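Local structure of apical membrane antigen 1-like protein, soluble form (Toxoplasma gondii, 3ZLE) at residues R259-P264 against Y336-S341. The protein may play a role in host cell invasion, as the conserved ectodomain of a sporozoite member of the apicomplexan AMA1 family. Residues are numbered along the deposited sequence; the frame is centred on the assembly and turned at random.
Sequences RVFANP and YTALGS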
loop_
_atom_site.group_PDB
_atom_site.type_symbol
_atom_site.label_atom_id
_atom_site.label_comp_id
_atom_site.label_asym_id
_atom_site.label_seq_id
_atom_site.Cartn_x
_atom_site.Cartn_y
_atom_site.Cartn_z
ATOM N N ARG A 259 -7.211 -8.962 -1.958
ATOM C CA ARG A 259 -7.710 -9.427 -0.691
ATOM C C ARG A 259 -6.807 -9.019 0.444
ATOM O O ARG A 259 -7.280 -8.694 1.524
ATOM C CB ARG A 259 -7.839 -10.945 -0.723
ATOM C CG ARG A 259 -8.524 -11.544 0.484
ATOM C CD ARG A 259 -9.572 -12.568 0.040
ATOM N NE ARG A 259 -9.054 -13.920 -0.029
ATOM C CZ ARG A 259 -9.498 -14.859 -0.883
ATOM N NH1 ARG A 259 -10.386 -14.566 -1.809
ATOM N NH2 ARG A 259 -9.043 -16.089 -0.802
ATOM N N VAL A 260 -5.504 -9.168 0.252
ATOM C CA VAL A 260 -4.573 -8.852 1.295
ATOM C C VAL A 260 -4.678 -7.381 1.688
ATOM O O VAL A 260 -4.622 -7.039 2.870
ATOM C CB VAL A 260 -3.159 -9.253 0.865
ATOM C CG1 VAL A 260 -2.688 -8.457 -0.346
ATOM C CG2 VAL A 260 -2.199 -9.258 1.989
ATOM N N PHE A 261 -4.961 -6.525 0.728
ATOM C CA PHE A 261 -5.035 -5.108 1.004
ATOM C C PHE A 261 -6.316 -4.817 1.786
ATOM O O PHE A 261 -6.329 -3.983 2.695
ATOM C CB PHE A 261 -5.048 -4.302 -0.332
ATOM C CG PHE A 261 -5.304 -2.829 -0.136
ATOM C CD1 PHE A 261 -4.306 -1.989 0.401
ATOM C CD2 PHE A 261 -6.565 -2.311 -0.339
ATOM C CE1 PHE A 261 -4.526 -0.655 0.568
ATOM C CE2 PHE A 261 -6.796 -0.945 -0.165
ATOM C CZ PHE A 261 -5.789 -0.142 0.348
ATOM N N ALA A 262 -7.392 -5.502 1.430
ATOM C CA ALA A 262 -8.709 -5.208 2.038
ATOM C C ALA A 262 -8.999 -6.009 3.300
ATOM O O ALA A 262 -10.031 -5.832 3.902
ATOM C CB ALA A 262 -9.828 -5.414 1.023
ATOM N N ASN A 263 -8.108 -6.912 3.679
ATOM C CA ASN A 263 -8.424 -7.868 4.758
ATOM C C ASN A 263 -8.553 -7.233 6.131
ATOM O O ASN A 263 -7.814 -6.294 6.465
ATOM C CB ASN A 263 -7.438 -9.027 4.787
ATOM C CG ASN A 263 -6.282 -8.787 5.732
ATOM O OD1 ASN A 263 -6.375 -9.087 6.920
ATOM N ND2 ASN A 263 -5.131 -8.411 5.179
ATOM N N PRO A 264 -9.501 -7.740 6.949
ATOM C CA PRO A 264 -9.912 -7.008 8.142
ATOM C C PRO A 264 -8.764 -6.814 9.146
ATOM O O PRO A 264 -8.848 -5.927 10.021
ATOM C CB PRO A 264 -11.034 -7.879 8.733
ATOM C CG PRO A 264 -10.832 -9.245 8.128
ATOM C CD PRO A 264 -10.245 -8.997 6.770
ATOM N N TYR A 336 2.595 -11.587 -2.453
ATOM C CA TYR A 336 1.990 -10.272 -2.592
ATOM C C TYR A 336 2.104 -9.477 -1.261
ATOM O O TYR A 336 2.098 -10.073 -0.156
ATOM C CB TYR A 336 0.496 -10.472 -2.909
ATOM C CG TYR A 336 0.221 -10.931 -4.317
ATOM C CD1 TYR A 336 0.486 -10.087 -5.398
ATOM C CD2 TYR A 336 -0.323 -12.196 -4.577
ATOM C CE1 TYR A 336 0.163 -10.424 -6.664
ATOM C CE2 TYR A 336 -0.650 -12.577 -5.889
ATOM C CZ TYR A 336 -0.409 -11.671 -6.923
ATOM O OH TYR A 336 -0.654 -12.009 -8.227
ATOM N N THR A 337 2.010 -8.163 -1.327
ATOM C CA THR A 337 1.707 -7.414 -0.072
ATOM C C THR A 337 0.573 -6.457 -0.222
ATOM O O THR A 337 0.222 -6.023 -1.335
ATOM C CB THR A 337 2.900 -6.651 0.476
ATOM O OG1 THR A 337 3.119 -5.495 -0.315
ATOM C CG2 THR A 337 4.156 -7.506 0.515
ATOM N N ALA A 338 0.071 -5.994 0.901
ATOM C CA ALA A 338 -0.849 -4.866 0.857
ATOM C C ALA A 338 -0.255 -3.587 0.277
ATOM O O ALA A 338 -0.992 -2.766 -0.313
ATOM C CB ALA A 338 -1.471 -4.618 2.197
ATOM N N LEU A 339 1.057 -3.465 0.296
ATOM C CA LEU A 339 1.682 -2.238 -0.338
ATOM C C LEU A 339 1.871 -2.292 -1.839
ATOM O O LEU A 339 1.691 -1.270 -2.547
ATOM C CB LEU A 339 2.999 -1.910 0.313
ATOM C CG LEU A 339 2.768 -1.298 1.696
ATOM C CD1 LEU A 339 4.006 -1.422 2.551
ATOM C CD2 LEU A 339 2.360 0.153 1.520
ATOM N N GLY A 340 2.335 -3.455 -2.311
ATOM C CA GLY A 340 2.848 -3.584 -3.659
ATOM C C GLY A 340 1.800 -3.576 -4.741
ATOM O O GLY A 340 0.599 -3.510 -4.460
ATOM N N SER A 341 2.283 -3.525 -5.986
ATOM C CA SER A 341 1.482 -3.782 -7.187
ATOM C C SER A 341 1.252 -5.265 -7.412
ATOM O O SER A 341 1.830 -6.077 -6.758
ATOM C CB SER A 341 2.199 -3.232 -8.430
ATOM O OG SER A 341 1.242 -2.943 -9.448
#
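Phe261 and Val260, in the last turn of helix 253-262, close on Ala338, just past the end of strand 333-337. The methyl of Ala338 sits against the helix backbone, its CB 3.8 Å from Phe261 CA and 4.0 Å from Val260 O. From the Phe261 backbone, CB passes Ala338 CB at 4.4 Å; CG, anti to the backbone N (chi1 173°), then carries the ring past the turn, where CD1 comes within 3.5 Å of Ala338 O. CE1, one atom further out, stands 4.2 Å from the same oxygen, which approaches the ring obliquely, and the ring also meets that of Phe33. Ala338 O accepts a hydrogen bond from Lys191 NZ, which also bonds Gly340 O.

Val260 works on the backbone instead. Its CG1 lies 3.8 Å from Thr337 C, and CG2 reaches the next peptide nitrogen, Ala338 N, so that both methyls bear on the Thr337-Ala338 peptide. Short-range bonds brace both sides. Asn263, the first non-helical residue, folds back so that ND2 donates to Val260 O at 2.7 Å and also to Ala301 O, while Thr337 OG1 accepts from Gly340 N at 3.0 Å in an ST motif and more weakly from Leu339 N.

This buried contact, made largely by van der Waals packing of side-chain carbons on the backbone, joins the end of the helix to an edge strand of the four-stranded antiparallel sheet. With the disulfide Cys256-Cys317 also tying helix to sheet, it is consistent with a PAN module of the AMA1 ectodomain, in which a helix packs on an antiparallel sheet.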